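Long-range contacts in exoribonuclease II, mitochondrial (Candida glabrata, PDB 6F3H), which degrades RNA from its 3' end as the exoribonuclease component of the mitochondrial RNA degradosome mtEXO, where it is tightly coupled to a helicase: residues 22-27 / 210-215; 322-327 / 338-343; 350-355 / 750-755. The protein carries 1 engineered substitution. All blocks are in the same frame, centred on the assembly; numbering follows the deposited sequence.

Interaction 1 (22-27 / 210-215)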
ATOM      1  N   LEU A  22      -9.341 -30.584   0.198  1.00 70.17           N
ATOM      2  CA  LEU A  22     -10.276 -29.955  -0.741  1.00 65.11           C
ATOM      3  C   LEU A  22     -10.449 -28.451  -0.550  1.00 61.31           C
ATOM      4  O   LEU A  22     -11.129 -27.801  -1.348  1.00 58.87           O
ATOM      5  CB  LEU A  22     -11.667 -30.608  -0.635  1.00 61.33           C
ATOM      6  CG  LEU A  22     -11.821 -32.050  -1.103  1.00 50.97           C
ATOM      7  CD1 LEU A  22     -13.294 -32.361  -1.247  1.00 49.12           C
ATOM      8  CD2 LEU A  22     -11.083 -32.263  -2.402  1.00 42.31           C
ATOM      9  N   SER A  23      -9.939 -27.899   0.526  1.00 59.19           N
ATOM     10  CA  SER A  23      -9.983 -26.475   0.750  1.00 51.04           C
ATOM     11  C   SER A  23      -8.698 -26.136   1.470  1.00 53.84           C
ATOM     12  O   SER A  23      -7.917 -27.023   1.820  1.00 51.96           O
ATOM     13  CB  SER A  23     -11.219 -26.089   1.539  1.00 54.40           C
ATOM     14  OG  SER A  23     -11.155 -26.710   2.809  1.00 62.88           O
ATOM     15  N   PHE A  24      -8.417 -24.848   1.585  1.00 57.86           N
ATOM     16  CA  PHE A  24      -7.260 -24.441   2.360  1.00 55.02           C
ATOM     17  C   PHE A  24      -7.589 -23.211   3.184  1.00 51.44           C
ATOM     18  O   PHE A  24      -8.607 -22.542   2.983  1.00 48.81           O
ATOM     19  CB  PHE A  24      -6.063 -24.181   1.467  1.00 56.82           C
ATOM     20  CG  PHE A  24      -6.181 -22.933   0.679  1.00 62.34           C
ATOM     21  CD1 PHE A  24      -7.022 -22.872  -0.414  1.00 62.08           C
ATOM     22  CD2 PHE A  24      -5.439 -21.817   1.015  1.00 62.20           C
ATOM     23  CE1 PHE A  24      -7.129 -21.718  -1.152  1.00 57.97           C
ATOM     24  CE2 PHE A  24      -5.542 -20.666   0.276  1.00 60.30           C
ATOM     25  CZ  PHE A  24      -6.395 -20.616  -0.807  1.00 55.70           C
ATOM     26  N   ASP A  25      -6.690 -22.914   4.113  1.00 56.89           N
ATOM     27  CA  ASP A  25      -6.867 -21.813   5.036  1.00 64.75           C
ATOM     28  C   ASP A  25      -6.083 -20.606   4.545  1.00 63.09           C
ATOM     29  O   ASP A  25      -4.849 -20.697   4.392  1.00 59.52           O
ATOM     30  CB  ASP A  25      -6.388 -22.230   6.418  1.00 77.11           C
ATOM     31  CG  ASP A  25      -6.648 -21.188   7.471  1.00 87.84           C
ATOM     32  OD1 ASP A  25      -7.465 -20.270   7.233  1.00 95.74           O
ATOM     33  OD2 ASP A  25      -6.007 -21.292   8.538  1.00 87.59           O
ATOM     34  N   PRO A  26      -6.752 -19.449   4.332  1.00 60.96           N
ATOM     35  CA  PRO A  26      -6.067 -18.222   3.893  1.00 54.63           C
ATOM     36  C   PRO A  26      -4.855 -17.859   4.729  1.00 52.97           C
ATOM     37  O   PRO A  26      -3.947 -17.152   4.277  1.00 58.18           O
ATOM     38  CB  PRO A  26      -7.160 -17.162   4.021  1.00 57.02           C
ATOM     39  CG  PRO A  26      -8.404 -17.916   3.742  1.00 64.51           C
ATOM     40  CD  PRO A  26      -8.212 -19.270   4.378  1.00 64.04           C
ATOM     41  N   ALA A  27      -4.856 -18.335   5.966  1.00 44.71           N
ATOM     42  CA  ALA A  27      -3.732 -18.114   6.856  1.00 48.74           C
ATOM     43  C   ALA A  27      -2.439 -18.758   6.357  1.00 52.52           C
ATOM     44  O   ALA A  27      -1.348 -18.272   6.674  1.00 54.73           O
ATOM     45  CB  ALA A  27      -4.088 -18.644   8.237  1.00 55.79           C
ATOM     46  N   ILE A 210     -11.084 -22.020   2.186  1.00 62.29           N
ATOM     47  CA  ILE A 210     -11.387 -21.581   0.829  1.00 59.40           C
ATOM     48  C   ILE A 210     -11.142 -22.728  -0.149  1.00 61.04           C
ATOM     49  O   ILE A 210     -10.134 -23.434  -0.039  1.00 55.69           O
ATOM     50  CB  ILE A 210     -10.532 -20.350   0.461  1.00 55.34           C
ATOM     51  CG1 ILE A 210     -11.065 -19.095   1.146  1.00 57.26           C
ATOM     52  CG2 ILE A 210     -10.508 -20.133  -1.014  1.00 51.09           C
ATOM     53  CD1 ILE A 210     -12.473 -18.740   0.743  1.00 57.45           C
ATOM     54  N   ASP A 211     -12.059 -22.890  -1.130  1.00 65.30           N
ATOM     55  CA  ASP A 211     -11.943 -23.925  -2.170  1.00 68.87           C
ATOM     56  C   ASP A 211     -11.167 -23.397  -3.369  1.00 60.73           C
ATOM     57  O   ASP A 211     -11.639 -22.470  -4.042  1.00 63.29           O
ATOM     58  CB  ASP A 211     -13.320 -24.407  -2.619  1.00 79.04           C
ATOM     59  CG  ASP A 211     -13.281 -25.259  -3.912  1.00 85.98           C
ATOM     60  OD1 ASP A 211     -12.226 -25.844  -4.259  1.00 87.78           O
ATOM     61  OD2 ASP A 211     -14.342 -25.368  -4.572  1.00 87.47           O
ATOM     62  N   PRO A 212     -10.025 -23.989  -3.707  1.00 49.80           N
ATOM     63  CA  PRO A 212      -9.203 -23.420  -4.779  1.00 39.40           C
ATOM     64  C   PRO A 212      -9.900 -23.329  -6.123  1.00 64.42           C
ATOM     65  O   PRO A 212      -9.744 -22.306  -6.802  1.00 64.73           O
ATOM     66  CB  PRO A 212      -7.990 -24.350  -4.809  1.00 39.59           C
ATOM     67  CG  PRO A 212      -8.411 -25.563  -4.067  1.00 39.69           C
ATOM     68  CD  PRO A 212      -9.397 -25.150  -3.071  1.00 39.45           C
ATOM     69  N   THR A 213     -10.681 -24.341  -6.529  1.00 57.74           N
ATOM     70  CA  THR A 213     -11.276 -24.281  -7.862  1.00 50.54           C
ATOM     71  C   THR A 213     -12.282 -23.145  -7.947  1.00 51.16           C
ATOM     72  O   THR A 213     -12.252 -22.356  -8.898  1.00 60.06           O
ATOM     73  CB  THR A 213     -11.909 -25.619  -8.268  1.00 48.83           C
ATOM     74  OG1 THR A 213     -12.929 -25.990  -7.341  1.00 49.21           O
ATOM     75  CG2 THR A 213     -10.850 -26.718  -8.372  1.00 46.08           C
ATOM     76  N   THR A 214     -13.188 -23.042  -6.969  1.00 47.34           N
ATOM     77  CA  THR A 214     -14.065 -21.874  -6.902  1.00 44.68           C
ATOM     78  C   THR A 214     -13.263 -20.579  -6.908  1.00 45.64           C
ATOM     79  O   THR A 214     -13.644 -19.603  -7.562  1.00 47.85           O
ATOM     80  CB  THR A 214     -14.972 -21.956  -5.679  1.00 39.45           C
ATOM     81  OG1 THR A 214     -15.642 -23.218  -5.684  1.00 49.72           O
ATOM     82  CG2 THR A 214     -16.011 -20.867  -5.699  1.00 39.37           C
ATOM     83  N   LEU A 215     -12.140 -20.553  -6.199  1.00 39.19           N
ATOM     84  CA  LEU A 215     -11.311 -19.360  -6.206  1.00 43.44           C
ATOM     85  C   LEU A 215     -10.913 -19.008  -7.622  1.00 45.98           C
ATOM     86  O   LEU A 215     -11.146 -17.890  -8.101  1.00 51.56           O
ATOM     87  CB  LEU A 215     -10.066 -19.589  -5.358  1.00 43.82           C
ATOM     88  CG  LEU A 215      -8.948 -18.617  -5.698  1.00 43.63           C
ATOM     89  CD1 LEU A 215      -9.279 -17.246  -5.173  1.00 38.63           C
ATOM     90  CD2 LEU A 215      -7.663 -19.114  -5.138  1.00 38.87           C
TER
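The phenyl ring of Phe24 turns one edge to Pro212, whose CD lies near the ring plane, 4.2 Å from Phe24 CD1. The carbonyl O of Ile210 comes in obliquely, closest to CD1. Alongside, pointing the same way, runs the Ile210 side chain, with its CG2 3.7 Å from Phe24 CE1. The ring reaches this place because Phe24 CG takes the crowded position between backbone N and carbonyl carbon (chi1 73°). The other branch of Ile210 serves a second partner: the puckered ring of Pro26 crosses it at about a right angle, with Pro26 CG 3.9 Å from Ile210 CG1.

A single antiparallel bridge, a hydrogen-bonded pair, holds these groups together. Phe24 N donates to Ile210 O at 2.8 Å, and Ile210 N donates to Phe24 O at 2.7 Å, each donor lying in the plane of the carbonyl it meets.

Just beyond, Asp211 is the N-cap of a helix: its OD1 accepts from Thr213 N at 3.1 Å, and its OD2 takes Thr214 OG1 and a salt bridge from Lys178. Proline suits position 212, since the first turn of a helix needs no backbone N-H donor.

The N-terminal loop is thus pinned to the start of helix 212-226. Strand 81-85 touches both Phe24 and Pro212 through Ile85, helix 170-178 meets Ile210 through Arg175, and helix 123-159 packs Phe137 on Pro212.

Interaction 2 (322-327 / 338-343)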
ATOM      1  N   ARG A 322      -7.597   8.367 -34.333  1.00 47.49           N
ATOM      2  CA  ARG A 322      -7.348   8.180 -35.754  1.00 47.00           C
ATOM      3  C   ARG A 322      -8.004   9.285 -36.559  1.00 48.85           C
ATOM      4  O   ARG A 322      -7.524   9.641 -37.630  1.00 58.95           O
ATOM      5  CB  ARG A 322      -7.846   6.796 -36.193  1.00 41.91           C
ATOM      6  CG  ARG A 322      -7.294   6.367 -37.529  1.00 46.58           C
ATOM      7  CD  ARG A 322      -7.858   5.102 -38.205  1.00 53.70           C
ATOM      8  NE  ARG A 322      -9.139   4.561 -37.759  1.00 55.99           N
ATOM      9  CZ  ARG A 322     -10.310   4.949 -38.243  1.00 62.53           C
ATOM     10  NH1 ARG A 322     -10.348   5.918 -39.148  1.00 68.35           N
ATOM     11  NH2 ARG A 322     -11.436   4.381 -37.817  1.00 64.57           N
ATOM     12  N   HIS A 323      -9.067   9.868 -36.048  1.00 47.73           N
ATOM     13  CA  HIS A 323      -9.744  10.937 -36.752  1.00 42.19           C
ATOM     14  C   HIS A 323      -9.236  12.324 -36.408  1.00 52.11           C
ATOM     15  O   HIS A 323      -9.845  13.298 -36.852  1.00 56.60           O
ATOM     16  CB  HIS A 323     -11.234  10.866 -36.494  1.00 42.21           C
ATOM     17  CG  HIS A 323     -11.917   9.793 -37.269  1.00 45.21           C
ATOM     18  ND1 HIS A 323     -11.935   8.480 -36.856  1.00 47.28           N
ATOM     19  CD2 HIS A 323     -12.556   9.821 -38.458  1.00 43.56           C
ATOM     20  CE1 HIS A 323     -12.591   7.750 -37.735  1.00 45.84           C
ATOM     21  NE2 HIS A 323     -12.974   8.540 -38.720  1.00 47.53           N
ATOM     22  N   ILE A 324      -8.205  12.462 -35.578  1.00 52.25           N
ATOM     23  CA  ILE A 324      -7.706  13.773 -35.169  1.00 48.93           C
ATOM     24  C   ILE A 324      -6.281  13.950 -35.671  1.00 53.76           C
ATOM     25  O   ILE A 324      -5.424  13.102 -35.410  1.00 59.44           O
ATOM     26  CB  ILE A 324      -7.775  13.952 -33.643  1.00 49.58           C
ATOM     27  CG1 ILE A 324      -9.226  14.016 -33.190  1.00 42.00           C
ATOM     28  CG2 ILE A 324      -7.092  15.230 -33.243  1.00 51.07           C
ATOM     29  CD1 ILE A 324      -9.412  13.610 -31.806  1.00 41.81           C
ATOM     30  N   ASP A 325      -6.013  15.078 -36.331  1.00 58.19           N
ATOM     31  CA  ASP A 325      -4.775  15.223 -37.096  1.00 72.76           C
ATOM     32  C   ASP A 325      -3.548  15.030 -36.232  1.00 77.71           C
ATOM     33  O   ASP A 325      -2.694  14.186 -36.517  1.00 73.10           O
ATOM     34  CB  ASP A 325      -4.717  16.596 -37.746  1.00 84.02           C
ATOM     35  CG  ASP A 325      -5.841  16.816 -38.698  1.00 93.68           C
ATOM     36  OD1 ASP A 325      -6.999  16.758 -38.253  1.00 96.27           O
ATOM     37  OD2 ASP A 325      -5.568  17.035 -39.893  1.00 96.59           O
HETATM   38  N   MSE A 326      -3.427  15.831 -35.195  1.00 89.20           N
HETATM   39  CA  MSE A 326      -2.236  15.813 -34.380  1.00104.06           C
HETATM   40  C   MSE A 326      -1.963  14.441 -33.817  1.00 95.95           C
HETATM   41  O   MSE A 326      -0.832  13.976 -33.792  1.00105.68           O
HETATM   42  CB  MSE A 326      -2.399  16.794 -33.256  1.00130.37           C
HETATM   43  CG  MSE A 326      -2.684  18.161 -33.764  1.00157.54           C
HETATM   44 SE   MSE A 326      -2.926  19.250 -32.211  1.00183.89          SE
HETATM   45  CE  MSE A 326      -4.864  19.107 -32.081  1.00186.04           C
ATOM     46  N   TYR A 327      -3.023  13.799 -33.354  1.00 83.07           N
ATOM     47  CA  TYR A 327      -2.914  12.582 -32.574  1.00 75.09           C
ATOM     48  C   TYR A 327      -3.038  11.342 -33.416  1.00 75.11           C
ATOM     49  O   TYR A 327      -3.135  10.248 -32.864  1.00 79.65           O
ATOM     50  CB  TYR A 327      -3.994  12.554 -31.507  1.00 76.05           C
ATOM     51  CG  TYR A 327      -3.910  13.697 -30.538  1.00 85.25           C
ATOM     52  CD1 TYR A 327      -2.921  13.742 -29.571  1.00 90.96           C
ATOM     53  CD2 TYR A 327      -4.808  14.749 -30.598  1.00 87.07           C
ATOM     54  CE1 TYR A 327      -2.839  14.797 -28.676  1.00 92.32           C
ATOM     55  CE2 TYR A 327      -4.733  15.810 -29.704  1.00 84.93           C
ATOM     56  CZ  TYR A 327      -3.747  15.828 -28.748  1.00 88.87           C
ATOM     57  OH  TYR A 327      -3.655  16.873 -27.856  1.00 92.45           O
ATOM     58  N   GLY A 338      -4.708  12.276 -21.744  1.00 53.08           N
ATOM     59  CA  GLY A 338      -4.513  13.450 -20.915  1.00 46.04           C
ATOM     60  C   GLY A 338      -4.255  14.687 -21.744  1.00 45.50           C
ATOM     61  O   GLY A 338      -4.919  15.706 -21.565  1.00 45.21           O
ATOM     62  N   LYS A 339      -3.302  14.603 -22.680  1.00 47.16           N
ATOM     63  CA  LYS A 339      -3.015  15.738 -23.550  1.00 48.82           C
ATOM     64  C   LYS A 339      -4.270  16.235 -24.227  1.00 46.78           C
ATOM     65  O   LYS A 339      -4.558  17.435 -24.229  1.00 48.57           O
ATOM     66  CB  LYS A 339      -2.006  15.353 -24.626  1.00 53.89           C
ATOM     67  CG  LYS A 339      -0.660  14.913 -24.113  1.00 69.19           C
ATOM     68  CD  LYS A 339       0.357  14.953 -25.236  1.00 76.69           C
ATOM     69  CE  LYS A 339       0.145  16.202 -26.089  1.00 81.24           C
ATOM     70  NZ  LYS A 339       1.339  16.563 -26.903  1.00 83.32           N
ATOM     71  N   LEU A 340      -5.064  15.321 -24.751  1.00 41.39           N
ATOM     72  CA  LEU A 340      -6.253  15.755 -25.452  1.00 41.49           C
ATOM     73  C   LEU A 340      -7.244  16.360 -24.489  1.00 41.52           C
ATOM     74  O   LEU A 340      -7.745  17.461 -24.701  1.00 41.73           O
ATOM     75  CB  LEU A 340      -6.888  14.584 -26.159  1.00 41.37           C
ATOM     76  CG  LEU A 340      -8.122  15.112 -26.856  1.00 45.26           C
ATOM     77  CD1 LEU A 340      -7.700  16.097 -27.906  1.00 50.95           C
ATOM     78  CD2 LEU A 340      -8.890  14.000 -27.482  1.00 43.03           C
ATOM     79  N   LEU A 341      -7.535  15.639 -23.424  1.00 43.94           N
ATOM     80  CA  LEU A 341      -8.496  16.111 -22.449  1.00 41.38           C
ATOM     81  C   LEU A 341      -8.087  17.472 -21.921  1.00 46.70           C
ATOM     82  O   LEU A 341      -8.922  18.368 -21.768  1.00 52.45           O
ATOM     83  CB  LEU A 341      -8.589  15.098 -21.329  1.00 41.14           C
ATOM     84  CG  LEU A 341      -9.639  15.402 -20.297  1.00 45.84           C
ATOM     85  CD1 LEU A 341     -10.907  15.917 -20.915  1.00 41.36           C
ATOM     86  CD2 LEU A 341      -9.878  14.153 -19.578  1.00 48.59           C
ATOM     87  N   VAL A 342      -6.797  17.652 -21.667  1.00 43.70           N
ATOM     88  CA  VAL A 342      -6.308  18.966 -21.285  1.00 44.81           C
ATOM     89  C   VAL A 342      -6.639  19.969 -22.373  1.00 47.86           C
ATOM     90  O   VAL A 342      -7.068  21.093 -22.106  1.00 50.75           O
ATOM     91  CB  VAL A 342      -4.790  18.911 -21.038  1.00 46.25           C
ATOM     92  CG1 VAL A 342      -4.151  20.267 -21.284  1.00 42.16           C
ATOM     93  CG2 VAL A 342      -4.476  18.406 -19.645  1.00 48.74           C
ATOM     94  N   GLU A 343      -6.491  19.557 -23.613  1.00 51.54           N
ATOM     95  CA  GLU A 343      -6.637  20.489 -24.710  1.00 51.84           C
ATOM     96  C   GLU A 343      -8.074  20.947 -24.879  1.00 51.97           C
ATOM     97  O   GLU A 343      -8.321  22.024 -25.418  1.00 54.63           O
ATOM     98  CB  GLU A 343      -6.121  19.830 -25.970  1.00 53.81           C
ATOM     99  CG  GLU A 343      -6.079  20.734 -27.116  1.00 66.12           C
ATOM    100  CD  GLU A 343      -5.408  20.084 -28.286  1.00 79.30           C
ATOM    101  OE1 GLU A 343      -4.393  19.388 -28.059  1.00 87.40           O
ATOM    102  OE2 GLU A 343      -5.896  20.254 -29.424  1.00 79.86           O
TER
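Tyr327 OH donates a 2.6 Å hydrogen bond to Glu343 OE1, the two side chains meeting tip to tip. The oxygen lies near the plane of the phenol at its edge, yet is met from above its own carboxylate plane, the two planes being 35° apart. Glutamate suits this place: with CG anti to the backbone N (chi1 -174°) and an extended chain, it spans the gap from the helix to the hydroxyl. Because Glu343 ends helix 334-343, where the helix dipole is negative, the phenol's proton probably eases the crowding of negative charge.

Along the ring, Leu340 crosses obliquely and brings CD1 to 3.5 Å from Tyr327 CE2, while Lys339 sets its CB 3.9 Å from Tyr327 OH. A leucine is apt here, as its branch meets the hydrocarbon part of the ring.

The loop itself positions the ring. CB of Met326, a selenomethionine, lies 4.1 Å above one face, offset toward the rim, and Ile324 CG2 sits in plane at the edge.

This loop joins helix 311-322 to helix 334-343 and folds back on the latter. Ile324 also rests on Ala277 and Val280 of helix 251-281, and Leu340 on Leu299 of helix 293-303.

Interaction 3 (350-355 / 750-755)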
ATOM      1  N   SER A 350      -2.435  22.785 -13.354  1.00100.37           N
ATOM      2  CA  SER A 350      -1.948  21.414 -13.350  1.00 95.40           C
ATOM      3  C   SER A 350      -3.133  20.480 -13.514  1.00 85.65           C
ATOM      4  O   SER A 350      -4.287  20.830 -13.244  1.00 85.93           O
ATOM      5  CB  SER A 350      -1.197  21.044 -12.064  1.00 96.78           C
ATOM      6  OG  SER A 350      -2.066  20.437 -11.120  1.00 96.79           O
ATOM      7  N   SER A 351      -2.853  19.293 -13.996  1.00 73.63           N
ATOM      8  CA  SER A 351      -3.933  18.340 -14.052  1.00 64.92           C
ATOM      9  C   SER A 351      -3.312  16.987 -13.793  1.00 65.97           C
ATOM     10  O   SER A 351      -2.733  16.378 -14.692  1.00 76.51           O
ATOM     11  CB  SER A 351      -4.657  18.397 -15.377  1.00 64.29           C
ATOM     12  OG  SER A 351      -5.336  19.635 -15.453  1.00 69.89           O
ATOM     13  N   ASN A 352      -3.399  16.554 -12.563  1.00 56.86           N
ATOM     14  CA  ASN A 352      -3.077  15.180 -12.288  1.00 52.49           C
ATOM     15  C   ASN A 352      -4.395  14.443 -12.362  1.00 46.98           C
ATOM     16  O   ASN A 352      -5.281  14.639 -11.528  1.00 45.90           O
ATOM     17  CB  ASN A 352      -2.414  15.002 -10.940  1.00 57.92           C
ATOM     18  CG  ASN A 352      -1.855  13.637 -10.802  1.00 59.46           C
ATOM     19  OD1 ASN A 352      -1.956  12.838 -11.732  1.00 60.89           O
ATOM     20  ND2 ASN A 352      -1.283  13.332  -9.653  1.00 56.19           N
ATOM     21  N   PHE A 353      -4.507  13.582 -13.344  1.00 43.21           N
ATOM     22  CA  PHE A 353      -5.742  12.867 -13.575  1.00 46.84           C
ATOM     23  C   PHE A 353      -5.833  11.582 -12.782  1.00 47.50           C
ATOM     24  O   PHE A 353      -6.933  11.058 -12.612  1.00 44.42           O
ATOM     25  CB  PHE A 353      -5.866  12.524 -15.050  1.00 50.51           C
ATOM     26  CG  PHE A 353      -6.025  13.705 -15.933  1.00 52.70           C
ATOM     27  CD1 PHE A 353      -7.218  14.394 -15.974  1.00 49.86           C
ATOM     28  CD2 PHE A 353      -4.980  14.127 -16.725  1.00 57.11           C
ATOM     29  CE1 PHE A 353      -7.371  15.477 -16.780  1.00 49.27           C
ATOM     30  CE2 PHE A 353      -5.127  15.208 -17.537  1.00 57.47           C
ATOM     31  CZ  PHE A 353      -6.331  15.884 -17.564  1.00 53.70           C
ATOM     32  N   ILE A 354      -4.698  11.051 -12.338  1.00 47.93           N
ATOM     33  CA  ILE A 354      -4.673   9.920 -11.427  1.00 43.61           C
ATOM     34  C   ILE A 354      -5.610  10.178 -10.270  1.00 42.67           C
ATOM     35  O   ILE A 354      -6.191   9.251  -9.691  1.00 46.63           O
ATOM     36  CB  ILE A 354      -3.229   9.711 -10.950  1.00 49.27           C
ATOM     37  CG1 ILE A 354      -2.304   9.626 -12.164  1.00 55.24           C
ATOM     38  CG2 ILE A 354      -3.116   8.481 -10.086  1.00 47.76           C
ATOM     39  CD1 ILE A 354      -0.845   9.630 -11.805  1.00 58.50           C
ATOM     40  N   LEU A 355      -5.792  11.443  -9.926  1.00 40.06           N
ATOM     41  CA  LEU A 355      -6.670  11.782  -8.829  1.00 45.59           C
ATOM     42  C   LEU A 355      -8.105  11.401  -9.119  1.00 46.13           C
ATOM     43  O   LEU A 355      -8.911  11.303  -8.195  1.00 53.63           O
ATOM     44  CB  LEU A 355      -6.561  13.276  -8.557  1.00 52.89           C
ATOM     45  CG  LEU A 355      -5.072  13.621  -8.499  1.00 59.37           C
ATOM     46  CD1 LEU A 355      -4.848  15.099  -8.290  1.00 63.77           C
ATOM     47  CD2 LEU A 355      -4.408  12.807  -7.394  1.00 53.09           C
ATOM     48  N   SER A 750       3.780  10.005  -7.902  1.00 45.77           N
ATOM     49  CA  SER A 750       5.119  10.553  -7.830  1.00 44.24           C
ATOM     50  C   SER A 750       5.870  10.302  -9.117  1.00 48.48           C
ATOM     51  O   SER A 750       6.574  11.180  -9.620  1.00 54.46           O
ATOM     52  CB  SER A 750       5.837   9.952  -6.641  1.00 55.94           C
ATOM     53  OG  SER A 750       5.189  10.317  -5.430  1.00 66.07           O
ATOM     54  N   THR A 751       5.729   9.106  -9.669  1.00 49.78           N
ATOM     55  CA  THR A 751       6.215   8.839 -11.020  1.00 46.96           C
ATOM     56  C   THR A 751       5.695   9.861 -12.014  1.00 47.23           C
ATOM     57  O   THR A 751       6.454  10.389 -12.831  1.00 49.02           O
ATOM     58  CB  THR A 751       5.819   7.456 -11.444  1.00 46.07           C
ATOM     59  OG1 THR A 751       6.319   6.537 -10.475  1.00 46.67           O
ATOM     60  CG2 THR A 751       6.440   7.167 -12.726  1.00 50.54           C
ATOM     61  N   TYR A 752       4.382  10.117 -11.993  1.00 48.38           N
ATOM     62  CA  TYR A 752       3.829  11.079 -12.933  1.00 44.44           C
ATOM     63  C   TYR A 752       4.599  12.369 -12.847  1.00 44.73           C
ATOM     64  O   TYR A 752       4.988  12.930 -13.869  1.00 42.78           O
ATOM     65  CB  TYR A 752       2.352  11.322 -12.643  1.00 42.10           C
ATOM     66  CG  TYR A 752       1.738  12.550 -13.308  1.00 47.26           C
ATOM     67  CD1 TYR A 752       1.562  12.616 -14.689  1.00 53.97           C
ATOM     68  CD2 TYR A 752       1.289  13.620 -12.556  1.00 50.83           C
ATOM     69  CE1 TYR A 752       0.969  13.732 -15.294  1.00 58.82           C
ATOM     70  CE2 TYR A 752       0.698  14.739 -13.161  1.00 56.91           C
ATOM     71  CZ  TYR A 752       0.546  14.795 -14.506  1.00 58.37           C
ATOM     72  OH  TYR A 752      -0.042  15.942 -14.985  1.00 57.97           O
ATOM     73  N   TRP A 753       4.906  12.806 -11.620  1.00 48.88           N
ATOM     74  CA  TRP A 753       5.582  14.079 -11.412  1.00 47.29           C
ATOM     75  C   TRP A 753       7.082  13.992 -11.688  1.00 49.72           C
ATOM     76  O   TRP A 753       7.665  14.938 -12.227  1.00 55.82           O
ATOM     77  CB  TRP A 753       5.324  14.589 -10.001  1.00 43.61           C
ATOM     78  CG  TRP A 753       3.907  15.011  -9.763  1.00 46.56           C
ATOM     79  CD1 TRP A 753       3.006  14.385  -8.966  1.00 46.97           C
ATOM     80  CD2 TRP A 753       3.216  16.136 -10.341  1.00 47.02           C
ATOM     81  NE1 TRP A 753       1.807  15.061  -8.984  1.00 50.42           N
ATOM     82  CE2 TRP A 753       1.908  16.131  -9.827  1.00 48.16           C
ATOM     83  CE3 TRP A 753       3.580  17.144 -11.230  1.00 47.31           C
ATOM     84  CZ2 TRP A 753       0.963  17.085 -10.173  1.00 48.31           C
ATOM     85  CZ3 TRP A 753       2.634  18.098 -11.572  1.00 47.61           C
ATOM     86  CH2 TRP A 753       1.343  18.058 -11.046  1.00 47.82           C
ATOM     87  N   THR A 754       7.742  12.910 -11.282  1.00 45.71           N
ATOM     88  CA  THR A 754       9.122  12.717 -11.707  1.00 50.17           C
ATOM     89  C   THR A 754       9.243  12.907 -13.205  1.00 62.18           C
ATOM     90  O   THR A 754      10.071  13.691 -13.677  1.00 71.56           O
ATOM     91  CB  THR A 754       9.601  11.319 -11.352  1.00 53.44           C
ATOM     92  OG1 THR A 754       9.403  11.096  -9.961  1.00 63.03           O
ATOM     93  CG2 THR A 754      11.064  11.170 -11.679  1.00 44.80           C
ATOM     94  N   LEU A 755       8.380  12.218 -13.969  1.00 59.85           N
ATOM     95  CA  LEU A 755       8.472  12.241 -15.425  1.00 53.08           C
ATOM     96  C   LEU A 755       8.077  13.593 -15.998  1.00 58.39           C
ATOM     97  O   LEU A 755       8.754  14.106 -16.896  1.00 60.58           O
ATOM     98  CB  LEU A 755       7.599  11.152 -16.028  1.00 49.84           C
ATOM     99  CG  LEU A 755       7.884   9.695 -15.660  1.00 54.59           C
ATOM    100  CD1 LEU A 755       7.109   8.763 -16.574  1.00 52.36           C
ATOM    101  CD2 LEU A 755       9.347   9.367 -15.708  1.00 59.53           C
TER
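Residues 350-352 run extended and then bend into a 3-10 turn at 354-355, while 750-755 is continuous alpha-helix, part of the long helix 725-761 of this RNB-family nuclease. The bend opens with an Asx turn, in which Asn352 OD1 accepts a weak bond from Ile354 N. No backbone pairing joins the segments, whose nearest CA atoms, those of Asn352 and Tyr752, are 8.1 Å apart; side chains bridge the gap.

Tyr752, with CG anti to its backbone N (chi1 165°), reaches across and makes a weak hydrogen bond from its OH to Ser351 O, at 2.7 Å. The same hydroxyl is bonded to Lys756 NZ, one turn on. Over one face of the phenol lies the Asn352 amide, its plane only 17° from that of the ring and its OD1 3.4 Å from Tyr752 CD2. Ile354 CD1 packs 3.7 Å from Tyr752 CB, an apolar tip on an apolar stem.

Tyr752 CD2 stands 3.7 Å above the centre of the Trp753 indole. The indole is steeply turned, 80°, to the Asn352 amide. Asparagine and tryptophan suit this place, each bringing an N-H to one carboxylate as they cross obliquely: Trp753 NE1 to Asp465 OD1, and Asn352 ND2 to Asp465 OD2.

From the N terminus, interaction 1 closes a loop of 182 residues, bringing the chain's first modelled residues to the start of helix 212-226. Interaction 2 then closes a short connection of ten intervening residues, folding the loop after helix 311-322 back on helix 334-343. Interaction 3 spans 394 residues, among them the magnesium ligands Asp401 and Asp410, and ties the loop after helix 334-343 to the long helix 725-761. The three follow in series; none nests in or crosses another. Interactions 1 and 3 lie on opposite sides of the chain's centre, whereas 2 and 3 touch: the Phe353 ring packs on Gly338, Leu341 and Val342, so helix 334-343 is shared ground between them.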